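Local coordinates for adapter protein MecA 1 (Bacillus subtilis, PDB 3JTP) that recruits unfolded or aggregated proteins and regulators such as ComK to the ClpC protease, with which the C-terminal domain described here interacts, at residues A[7-13]-A[40-46]; A[33-37]-A[75-81]; A[21-27]-A[61-65]. The protein carries 3 engineered substitutions. The contacts are given in a common frame with arbitrary orientation. Residues are numbered along the deposited sequence.

How the interactions relate
From the N terminus, strand 8-13 passes into helix 16-24 and strand 31-37 before strand 40-46 returns beside strand 8-13, closing the first loop as interaction 1. Interaction 3 starts within that loop and joins the ends of helices 16-24 and 54-65; interaction 2 closes last, joining strand 31-37 to the end of helix 73-79. The six segments come in the order 1, 3, 2, 1, 3, 2, so every pair crosses and none nests. Interaction 1 joins two inner strands and touches both others: Tyr44 N lies 2.5 Å from Thr33 O, and Phe13 CZ lies 3.6 Å from Leu22 CD1. Interactions 2 and 3, centres about 20 Å apart, lie on opposite sides of the chain's centre.

Interaction 1. Residues A[7-13]-A[40-46]; sequences LQFVLRF and RYYLYVD
At the apolar centre Leu11 faces Leu43 (CB to CB 4.5 Å), and the mt rotamer of Leu11 carries CD1 to 4.0 Å from CG2 of Val45. Phe13, with chi1 m, turns its ring edge to Leu43, CE2 lying 3.7 Å from CB. Phe9 and Val45 extend this face (CB to CB 4.4 Å), which Leu59, Met62 and Tyr65 of helix 54-65 and Val19 and Leu22 of helix 16-24 help to cover. On the reverse face, Val10 lies between two rings, CG1 3.9 Å from Tyr42 CD1 and CG2 3.9 Å from Tyr44 CD1.

Both backbones are extended and antiparallel, with strand axes 4.6 Å apart at 158°. The register runs from Gln8-Asp46 to Phe13-Tyr41. Three pairs are hydrogen-bonded. Phe9 N to Val45 O is 2.9 Å and Val45 N to Phe9 O 2.7 Å. Leu11 N to Leu43 O is 3.1 Å and Leu43 N to Leu11 O 2.8 Å. Phe13 N to Tyr41 O is 2.7 Å and Tyr41 N to Phe13 O 3.1 Å. Non-hydrogen-bonded pairs add CA-H...O contacts such as Tyr42 CA to Leu11 O, 3.2 Å.

At the polar edge, Arg12 NE comes within 3.8 Å of Arg40 NH2, like charges side by side, while Arg12 NH1 makes a weak hydrogen bond to Glu68 O. This pair forms the middle of an antiparallel sheet, strand order 67-68, 8-13, 40-46, 31-37, 81-84, in an alpha+beta fold.

Interaction 2. Residues A[33-37]-A[75-81]; sequences TLYSF and RLEEYGK
Leu76 is the bump of this contact, and the hollow it fills lies between Tyr35 and Phe37 on strand 33-37. Its CA-to-CB bond points toward the strand. CB sits over the face of the Tyr35 ring, 4.3 Å from the centroid and 17° off the normal, a CH-pi contact, while the mt rotamer sends CD2 to 4.0 Å from Tyr35 CB and 3.7 Å from Phe37 CB. Tyr35 holds chi1 m, its OH reaching 3.8 Å from Glu77 CG. Phe37 instead takes chi1 t, which lays its ring along the helix end: CD1 approaches Tyr79 O edge-on at 3.2 Å, CE1 lies 3.9 Å from Tyr79 CB, and CZ is 4.2 Å from Arg75 CD.

The helical segment 75-79 crosses the extended strand at 67°, with axes 8.7 Å apart at their closest. Gly80 then leaves helical geometry (phi/psi -116/163) and lets the chain close on the strand, its CA 3.4 Å from Ser36 O. There is no room for a bump at that point, since an ideal CB would lie 2.6 Å from Leu76 O and 3.1 Å from Ser36 O. Lys81 then forms an antiparallel hydrogen-bonded pair with Ser36, Ser36 N to Lys81 O at 3.0 Å and Lys81 N to Ser36 O at 3.1 Å.

Leu76 also meets Tyr42 of strand 40-46, so the helix covers part of the sheet face that carries Tyr42, and it touches Ile71 in a loop. The whole is a helix-to-strand transition, in which helix 73-79 packs on the sheet and the chain continues as one of its two edge strands, 81-84.

Interaction 3. Residues A[21-27]-A[61-65]; sequences SLSKLNV and IMLEY. Engineered in segment 61-65: Met62 (natural residue Leu).
Leu22 and Met62, whose CA atoms lie 6.4 Å apart, meet in an apolar contact with no hydrogen bonds between the segments. Leu22 has an off-well chi1 of -146°, which extends CD1 to 3.5 Å from Met62 CG. Met62, an engineered replacement of the natural Leu, is drawn out with chi1 m and both chi2 and chi3 t; its CG also lies 4.2 Å from Val27 CG1. Tyr65, chi1 m, lays a ring face against Ser21, whose CB is 4.0 Å from the centroid and 27° off the normal, a CH-pi contact. Leu25, with chi1 at -100°, puts CD2 3.9 Å from Ile61 CG2 and 3.8 Å from Tyr65 CE2. Asn26, with positive phi (53°), turns the chain out of its helix so that Val27 comes back toward Met62.

The ends of helices 16-24 and 54-65 thus meet on the sheet face that carries Leu11, Phe13, Leu43 and Val45: Leu22 and Tyr65 touch Phe13, Met62 reaches the other three, and Leu89 of helix 88-96 packs against Leu22 and Met62.

Interaction 1. Residues A[7-13]-A[40-46]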
loop_
_atom_site.group_PDB
_atom_site.type_symbol
_atom_site.label_atom_id
_atom_site.label_comp_id
_atom_site.label_asym_id
_atom_site.label_seq_id
_atom_site.Cartn_x
_atom_site.Cartn_y
_atom_site.Cartn_z
ATOM N N LEU A 7 -1.734 -11.553 -7.502
ATOM C CA LEU A 7 -2.173 -11.889 -6.147
ATOM C C LEU A 7 -2.241 -10.659 -5.228
ATOM O O LEU A 7 -1.825 -9.554 -5.602
ATOM C CB LEU A 7 -1.280 -12.977 -5.541
ATOM C CG LEU A 7 0.241 -12.780 -5.554
ATOM C CD1 LEU A 7 0.927 -13.883 -4.735
ATOM C CD2 LEU A 7 0.815 -12.724 -6.974
ATOM N N GLN A 8 -2.769 -10.866 -4.026
ATOM C CA GLN A 8 -3.038 -9.779 -3.091
ATOM C C GLN A 8 -2.046 -9.705 -1.924
ATOM O O GLN A 8 -1.463 -10.711 -1.510
ATOM C CB GLN A 8 -4.480 -9.877 -2.592
ATOM C CG GLN A 8 -5.486 -9.346 -3.606
ATOM C CD GLN A 8 -6.594 -10.335 -3.940
ATOM O OE1 GLN A 8 -7.020 -10.422 -5.090
ATOM N NE2 GLN A 8 -7.053 -11.090 -2.945
ATOM N N PHE A 9 -1.828 -8.494 -1.425
ATOM C CA PHE A 9 -0.928 -8.283 -0.303
ATOM C C PHE A 9 -1.442 -7.193 0.613
ATOM O O PHE A 9 -2.014 -6.198 0.157
ATOM C CB PHE A 9 0.473 -7.898 -0.777
ATOM C CG PHE A 9 1.236 -9.026 -1.383
ATOM C CD1 PHE A 9 2.090 -9.798 -0.606
ATOM C CD2 PHE A 9 1.102 -9.328 -2.738
ATOM C CE1 PHE A 9 2.800 -10.860 -1.170
ATOM C CE2 PHE A 9 1.808 -10.382 -3.309
ATOM C CZ PHE A 9 2.658 -11.148 -2.528
ATOM N N VAL A 10 -1.249 -7.387 1.912
ATOM C CA VAL A 10 -1.363 -6.273 2.822
ATOM C C VAL A 10 0.022 -5.968 3.338
ATOM O O VAL A 10 0.675 -6.837 3.915
ATOM C CB VAL A 10 -2.233 -6.576 4.006
ATOM C CG1 VAL A 10 -2.044 -5.488 5.039
ATOM C CG2 VAL A 10 -3.691 -6.676 3.582
ATOM N N LEU A 11 0.457 -4.728 3.137
ATOM C CA LEU A 11 1.790 -4.295 3.542
ATOM C C LEU A 11 1.659 -3.279 4.665
ATOM O O LEU A 11 0.779 -2.410 4.627
ATOM C CB LEU A 11 2.530 -3.670 2.356
ATOM C CG LEU A 11 2.563 -4.509 1.074
ATOM C CD1 LEU A 11 3.210 -3.727 -0.046
ATOM C CD2 LEU A 11 3.272 -5.838 1.277
ATOM N N ARG A 12 2.514 -3.378 5.679
ATOM C CA ARG A 12 2.418 -2.440 6.781
ATOM C C ARG A 12 3.568 -1.458 6.779
ATOM O O ARG A 12 4.735 -1.831 6.545
ATOM C CB ARG A 12 2.348 -3.152 8.121
ATOM C CG ARG A 12 3.650 -3.781 8.573
ATOM C CD ARG A 12 3.532 -4.208 10.042
ATOM N NE ARG A 12 4.730 -4.904 10.509
ATOM C CZ ARG A 12 5.049 -6.130 10.123
ATOM N NH1 ARG A 12 4.255 -6.741 9.264
ATOM N NH2 ARG A 12 6.157 -6.726 10.571
ATOM N N PHE A 13 3.227 -0.202 7.047
ATOM C CA PHE A 13 4.214 0.874 7.094
ATOM C C PHE A 13 4.335 1.406 8.506
ATOM O O PHE A 13 3.335 1.687 9.148
ATOM C CB PHE A 13 3.804 2.021 6.164
ATOM C CG PHE A 13 3.788 1.650 4.711
ATOM C CD1 PHE A 13 4.776 2.110 3.850
ATOM C CD2 PHE A 13 2.777 0.842 4.195
ATOM C CE1 PHE A 13 4.757 1.782 2.507
ATOM C CE2 PHE A 13 2.757 0.500 2.839
ATOM C CZ PHE A 13 3.755 0.975 1.999
ATOM N N ARG A 40 -0.107 2.335 12.865
ATOM C CA ARG A 40 0.576 2.043 11.615
ATOM C C ARG A 40 -0.324 2.223 10.399
ATOM O O ARG A 40 -1.522 2.455 10.540
ATOM C CB ARG A 40 1.233 0.673 11.662
ATOM C CG ARG A 40 2.175 0.567 12.844
ATOM C CD ARG A 40 3.409 -0.244 12.549
ATOM N NE ARG A 40 3.182 -1.682 12.623
ATOM C CZ ARG A 40 3.318 -2.399 13.736
ATOM N NH1 ARG A 40 3.671 -1.795 14.865
ATOM N NH2 ARG A 40 3.101 -3.718 13.720
ATOM N N TYR A 41 0.267 2.181 9.210
ATOM C CA TYR A 41 -0.503 2.316 7.970
ATOM C C TYR A 41 -0.436 0.995 7.228
ATOM O O TYR A 41 0.576 0.289 7.283
ATOM C CB TYR A 41 0.008 3.489 7.104
ATOM C CG TYR A 41 -0.270 4.823 7.759
ATOM C CD1 TYR A 41 -1.446 5.516 7.499
ATOM C CD2 TYR A 41 0.620 5.366 8.689
ATOM C CE1 TYR A 41 -1.725 6.717 8.127
ATOM C CE2 TYR A 41 0.345 6.569 9.332
ATOM C CZ TYR A 41 -0.832 7.241 9.041
ATOM O OH TYR A 41 -1.111 8.445 9.657
ATOM N N TYR A 42 -1.525 0.643 6.567
ATOM C CA TYR A 42 -1.607 -0.619 5.864
ATOM C C TYR A 42 -2.076 -0.364 4.451
ATOM O O TYR A 42 -3.054 0.343 4.227
ATOM C CB TYR A 42 -2.566 -1.573 6.595
ATOM C CG TYR A 42 -2.043 -1.985 7.947
ATOM C CD1 TYR A 42 -1.417 -3.207 8.123
ATOM C CD2 TYR A 42 -2.157 -1.137 9.044
ATOM C CE1 TYR A 42 -0.928 -3.585 9.362
ATOM C CE2 TYR A 42 -1.666 -1.508 10.292
ATOM C CZ TYR A 42 -1.056 -2.732 10.444
ATOM O OH TYR A 42 -0.567 -3.110 11.679
ATOM N N LEU A 43 -1.352 -0.918 3.495
ATOM C CA LEU A 43 -1.688 -0.712 2.103
ATOM C C LEU A 43 -2.279 -2.012 1.637
ATOM O O LEU A 43 -1.568 -2.999 1.522
ATOM C CB LEU A 43 -0.430 -0.461 1.275
ATOM C CG LEU A 43 -0.341 0.681 0.255
ATOM C CD1 LEU A 43 0.534 0.287 -0.939
ATOM C CD2 LEU A 43 -1.693 1.141 -0.195
ATOM N N TYR A 44 -3.563 -2.042 1.345
ATOM C CA TYR A 44 -4.032 -3.215 0.632
ATOM C C TYR A 44 -3.576 -3.137 -0.830
ATOM O O TYR A 44 -3.856 -2.167 -1.518
ATOM C CB TYR A 44 -5.533 -3.368 0.723
ATOM C CG TYR A 44 -6.024 -4.565 -0.046
ATOM C CD1 TYR A 44 -5.676 -5.857 0.339
ATOM C CD2 TYR A 44 -6.839 -4.403 -1.162
ATOM C CE1 TYR A 44 -6.114 -6.952 -0.372
ATOM C CE2 TYR A 44 -7.295 -5.490 -1.877
ATOM C CZ TYR A 44 -6.929 -6.755 -1.487
ATOM O OH TYR A 44 -7.391 -7.817 -2.221
ATOM N N VAL A 45 -2.860 -4.147 -1.297
ATOM C CA VAL A 45 -2.281 -4.081 -2.637
ATOM C C VAL A 45 -2.723 -5.212 -3.557
ATOM O O VAL A 45 -2.335 -6.368 -3.358
ATOM C CB VAL A 45 -0.763 -4.097 -2.584
ATOM C CG1 VAL A 45 -0.195 -4.106 -4.007
ATOM C CG2 VAL A 45 -0.278 -2.898 -1.826
ATOM N N ASP A 46 -3.510 -4.869 -4.572
ATOM C CA ASP A 46 -4.007 -5.851 -5.527
ATOM C C ASP A 46 -3.346 -5.664 -6.874
ATOM O O ASP A 46 -3.650 -4.713 -7.600
ATOM C CB ASP A 46 -5.523 -5.741 -5.690
ATOM C CG ASP A 46 -6.099 -6.872 -6.535
ATOM O OD1 ASP A 46 -5.306 -7.748 -6.960
ATOM O OD2 ASP A 46 -7.335 -6.889 -6.768
#

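Interaction 2. Residues A[33-37]-A[75-81]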
loop_
_atom_site.group_PDB
_atom_site.type_symbol
_atom_site.label_atom_id
_atom_site.label_comp_id
_atom_site.label_asym_id
_atom_site.label_seq_id
_atom_site.Cartn_x
_atom_site.Cartn_y
_atom_site.Cartn_z
ATOM N N THR A 33 -5.427 0.161 -1.688
ATOM C CA THR A 33 -6.286 0.808 -0.700
ATOM C C THR A 33 -5.488 1.017 0.585
ATOM O O THR A 33 -4.741 0.138 1.021
ATOM C CB THR A 33 -7.589 -0.006 -0.444
ATOM O OG1 THR A 33 -8.320 -0.106 -1.670
ATOM C CG2 THR A 33 -8.487 0.663 0.627
ATOM N N LEU A 34 -5.625 2.199 1.173
ATOM C CA LEU A 34 -4.837 2.550 2.345
ATOM C C LEU A 34 -5.702 2.664 3.598
ATOM O O LEU A 34 -6.750 3.309 3.570
ATOM C CB LEU A 34 -4.073 3.859 2.087
ATOM C CG LEU A 34 -3.172 4.366 3.217
ATOM C CD1 LEU A 34 -1.853 3.579 3.303
ATOM C CD2 LEU A 34 -2.897 5.861 3.031
ATOM N N TYR A 35 -5.255 2.032 4.686
ATOM C CA TYR A 35 -5.919 2.107 5.983
ATOM C C TYR A 35 -4.913 2.559 7.051
ATOM O O TYR A 35 -3.704 2.417 6.853
ATOM C CB TYR A 35 -6.453 0.727 6.418
ATOM C CG TYR A 35 -7.516 0.108 5.546
ATOM C CD1 TYR A 35 -8.861 0.109 5.920
ATOM C CD2 TYR A 35 -7.174 -0.510 4.357
ATOM C CE1 TYR A 35 -9.829 -0.478 5.110
ATOM C CE2 TYR A 35 -8.124 -1.089 3.548
ATOM C CZ TYR A 35 -9.440 -1.071 3.919
ATOM O OH TYR A 35 -10.342 -1.655 3.070
ATOM N N SER A 36 -5.400 3.070 8.184
ATOM C CA SER A 36 -4.573 3.114 9.400
ATOM C C SER A 36 -5.125 2.148 10.421
ATOM O O SER A 36 -6.308 1.810 10.385
ATOM C CB SER A 36 -4.485 4.514 10.033
ATOM O OG SER A 36 -5.757 5.121 10.189
ATOM N N PHE A 37 -4.267 1.726 11.343
ATOM C CA PHE A 37 -4.667 0.807 12.383
ATOM C C PHE A 37 -3.574 0.746 13.451
ATOM O O PHE A 37 -2.419 0.424 13.164
ATOM C CB PHE A 37 -4.959 -0.572 11.772
ATOM C CG PHE A 37 -5.390 -1.610 12.772
ATOM C CD1 PHE A 37 -6.622 -1.513 13.407
ATOM C CD2 PHE A 37 -4.575 -2.699 13.056
ATOM C CE1 PHE A 37 -7.027 -2.485 14.339
ATOM C CE2 PHE A 37 -4.974 -3.675 13.983
ATOM C CZ PHE A 37 -6.196 -3.565 14.626
ATOM N N ARG A 75 -10.180 -7.650 9.397
ATOM C CA ARG A 75 -9.685 -6.948 10.569
ATOM C C ARG A 75 -9.677 -5.433 10.321
ATOM O O ARG A 75 -10.356 -4.670 11.019
ATOM C CB ARG A 75 -8.262 -7.414 10.846
ATOM C CG ARG A 75 -7.576 -6.690 11.979
ATOM C CD ARG A 75 -8.190 -7.059 13.298
ATOM N NE ARG A 75 -8.142 -8.496 13.536
ATOM C CZ ARG A 75 -8.820 -9.111 14.501
ATOM N NH1 ARG A 75 -8.718 -10.426 14.645
ATOM N NH2 ARG A 75 -9.602 -8.411 15.318
ATOM N N LEU A 76 -8.898 -5.006 9.323
ATOM C CA LEU A 76 -8.783 -3.592 8.977
ATOM C C LEU A 76 -10.131 -2.965 8.640
ATOM O O LEU A 76 -10.412 -1.839 9.048
ATOM C CB LEU A 76 -7.832 -3.408 7.785
ATOM C CG LEU A 76 -6.340 -3.658 7.999
ATOM C CD1 LEU A 76 -5.633 -3.850 6.674
ATOM C CD2 LEU A 76 -5.742 -2.495 8.752
ATOM N N GLU A 77 -10.963 -3.682 7.884
ATOM C CA GLU A 77 -12.239 -3.124 7.420
ATOM C C GLU A 77 -13.180 -2.736 8.558
ATOM O O GLU A 77 -14.010 -1.839 8.420
ATOM C CB GLU A 77 -12.961 -4.098 6.482
ATOM C CG GLU A 77 -12.839 -3.783 5.003
ATOM C CD GLU A 77 -13.564 -4.796 4.134
ATOM O OE1 GLU A 77 -14.221 -4.382 3.148
ATOM O OE2 GLU A 77 -13.490 -6.006 4.438
ATOM N N GLU A 78 -13.071 -3.416 9.683
ATOM C CA GLU A 78 -14.046 -3.184 10.740
ATOM C C GLU A 78 -13.453 -2.409 11.911
ATOM O O GLU A 78 -14.172 -1.717 12.639
ATOM C CB GLU A 78 -14.651 -4.510 11.194
ATOM C CG GLU A 78 -15.123 -5.380 10.024
ATOM C CD GLU A 78 -16.224 -4.719 9.192
ATOM O OE1 GLU A 78 -16.885 -3.783 9.705
ATOM O OE2 GLU A 78 -16.426 -5.139 8.027
ATOM N N TYR A 79 -12.135 -2.506 12.070
ATOM C CA TYR A 79 -11.442 -1.842 13.168
ATOM C C TYR A 79 -10.354 -0.847 12.709
ATOM O O TYR A 79 -9.570 -0.337 13.521
ATOM C CB TYR A 79 -10.848 -2.898 14.084
ATOM C CG TYR A 79 -11.880 -3.851 14.655
ATOM C CD1 TYR A 79 -12.745 -3.444 15.666
ATOM C CD2 TYR A 79 -11.977 -5.163 14.197
ATOM C CE1 TYR A 79 -13.688 -4.319 16.207
ATOM C CE2 TYR A 79 -12.922 -6.047 14.728
ATOM C CZ TYR A 79 -13.772 -5.618 15.733
ATOM O OH TYR A 79 -14.706 -6.481 16.273
ATOM N N GLY A 80 -10.311 -0.572 11.408
ATOM C CA GLY A 80 -9.364 0.387 10.876
ATOM C C GLY A 80 -10.045 1.599 10.264
ATOM O O GLY A 80 -11.239 1.579 9.963
ATOM N N LYS A 81 -9.283 2.670 10.076
ATOM C CA LYS A 81 -9.809 3.834 9.383
ATOM C C LYS A 81 -9.472 3.703 7.912
ATOM O O LYS A 81 -8.302 3.605 7.530
ATOM C CB LYS A 81 -9.212 5.129 9.955
ATOM C CG LYS A 81 -9.561 6.377 9.164
ATOM C CD LYS A 81 -11.031 6.728 9.298
ATOM C CE LYS A 81 -11.406 7.816 8.286
ATOM N NZ LYS A 81 -12.770 8.375 8.535
#

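Interaction 3. Residues A[21-27]-A[61-65]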
loop_
_atom_site.group_PDB
_atom_site.type_symbol
_atom_site.label_atom_id
_atom_site.label_comp_id
_atom_site.label_asym_id
_atom_site.label_seq_id
_atom_site.Cartn_x
_atom_site.Cartn_y
_atom_site.Cartn_z
ATOM N N SER A 21 6.836 8.346 0.410
ATOM C CA SER A 21 8.028 7.895 -0.325
ATOM C C SER A 21 7.701 6.843 -1.363
ATOM O O SER A 21 8.115 6.967 -2.507
ATOM C CB SER A 21 9.101 7.331 0.609
ATOM O OG SER A 21 9.679 8.355 1.384
ATOM N N LEU A 22 6.967 5.799 -0.967
ATOM C CA LEU A 22 6.597 4.754 -1.912
ATOM C C LEU A 22 5.807 5.340 -3.067
ATOM O O LEU A 22 6.033 4.995 -4.224
ATOM C CB LEU A 22 5.775 3.667 -1.244
ATOM C CG LEU A 22 5.970 2.237 -1.752
ATOM C CD1 LEU A 22 4.701 1.422 -1.497
ATOM C CD2 LEU A 22 6.352 2.171 -3.207
ATOM N N SER A 23 4.869 6.224 -2.752
ATOM C CA SER A 23 4.003 6.768 -3.787
ATOM C C SER A 23 4.778 7.564 -4.842
ATOM O O SER A 23 4.398 7.586 -6.008
ATOM C CB SER A 23 2.904 7.643 -3.190
ATOM O OG SER A 23 3.396 8.942 -2.937
ATOM N N LYS A 24 5.853 8.226 -4.437
ATOM C CA LYS A 24 6.588 9.063 -5.371
ATOM C C LYS A 24 7.233 8.192 -6.449
ATOM O O LYS A 24 7.517 8.664 -7.558
ATOM C CB LYS A 24 7.646 9.883 -4.649
ATOM C CG LYS A 24 8.087 11.093 -5.436
ATOM C CD LYS A 24 9.422 11.657 -4.953
ATOM C CE LYS A 24 9.274 12.566 -3.729
ATOM N NZ LYS A 24 10.297 13.681 -3.811
ATOM N N LEU A 25 7.437 6.916 -6.127
ATOM C CA LEU A 25 8.167 6.006 -7.009
ATOM C C LEU A 25 7.394 5.555 -8.255
ATOM O O LEU A 25 7.929 4.840 -9.109
ATOM C CB LEU A 25 8.680 4.807 -6.219
ATOM C CG LEU A 25 10.156 4.913 -5.826
ATOM C CD1 LEU A 25 10.699 6.310 -6.095
ATOM C CD2 LEU A 25 10.401 4.510 -4.389
ATOM N N ASN A 26 6.144 5.984 -8.370
ATOM C CA ASN A 26 5.307 5.561 -9.486
ATOM C C ASN A 26 5.244 4.054 -9.662
ATOM O O ASN A 26 5.268 3.552 -10.784
ATOM C CB ASN A 26 5.786 6.202 -10.779
ATOM C CG ASN A 26 5.094 7.503 -11.058
ATOM O OD1 ASN A 26 3.933 7.699 -10.680
ATOM N ND2 ASN A 26 5.797 8.410 -11.723
ATOM N N VAL A 27 5.168 3.341 -8.542
ATOM C CA VAL A 27 5.040 1.894 -8.540
ATOM C C VAL A 27 3.640 1.541 -8.061
ATOM O O VAL A 27 3.355 0.394 -7.708
ATOM C CB VAL A 27 6.029 1.263 -7.564
ATOM C CG1 VAL A 27 5.518 1.425 -6.154
ATOM C CG2 VAL A 27 6.212 -0.197 -7.875
ATOM N N ILE A 61 10.314 -3.207 -4.318
ATOM C CA ILE A 61 10.503 -1.812 -3.931
ATOM C C ILE A 61 9.526 -1.426 -2.836
ATOM O O ILE A 61 9.889 -0.716 -1.894
ATOM C CB ILE A 61 10.373 -0.844 -5.107
ATOM C CG1 ILE A 61 11.610 -0.947 -5.999
ATOM C CG2 ILE A 61 10.217 0.591 -4.605
ATOM C CD1 ILE A 61 11.378 -0.429 -7.396
ATOM N N MET A 62 8.290 -1.908 -2.945
ATOM C CA MET A 62 7.313 -1.638 -1.907
ATOM C C MET A 62 7.885 -2.097 -0.578
ATOM O O MET A 62 7.703 -1.433 0.436
ATOM C CB MET A 62 5.973 -2.325 -2.202
ATOM C CG MET A 62 5.083 -1.591 -3.205
ATOM S SD MET A 62 3.577 -2.521 -3.555
ATOM C CE MET A 62 2.459 -1.275 -4.060
ATOM N N LEU A 63 8.603 -3.217 -0.590
ATOM C CA LEU A 63 9.129 -3.798 0.643
ATOM C C LEU A 63 10.382 -3.122 1.169
ATOM O O LEU A 63 11.004 -3.619 2.114
ATOM C CB LEU A 63 9.425 -5.287 0.473
ATOM C CG LEU A 63 8.244 -6.228 0.283
ATOM C CD1 LEU A 63 8.755 -7.657 0.209
ATOM C CD2 LEU A 63 7.238 -6.059 1.412
ATOM N N GLU A 64 10.790 -2.016 0.558
ATOM C CA GLU A 64 11.848 -1.220 1.177
ATOM C C GLU A 64 11.239 -0.238 2.156
ATOM O O GLU A 64 11.887 0.181 3.117
ATOM C CB GLU A 64 12.666 -0.483 0.126
ATOM C CG GLU A 64 13.429 -1.431 -0.739
ATOM C CD GLU A 64 14.714 -0.860 -1.229
ATOM O OE1 GLU A 64 15.435 -1.638 -1.865
ATOM O OE2 GLU A 64 15.010 0.336 -0.982
ATOM N N TYR A 65 9.981 0.115 1.896
ATOM C CA TYR A 65 9.251 1.047 2.730
ATOM C C TYR A 65 8.265 0.359 3.659
ATOM O O TYR A 65 7.761 0.974 4.593
ATOM C CB TYR A 65 8.560 2.074 1.853
ATOM C CG TYR A 65 9.592 2.874 1.127
ATOM C CD1 TYR A 65 10.360 3.818 1.806
ATOM C CD2 TYR A 65 9.858 2.641 -0.199
ATOM C CE1 TYR A 65 11.338 4.532 1.178
ATOM C CE2 TYR A 65 10.848 3.355 -0.848
ATOM C CZ TYR A 65 11.581 4.298 -0.143
ATOM O OH TYR A 65 12.543 5.005 -0.774
#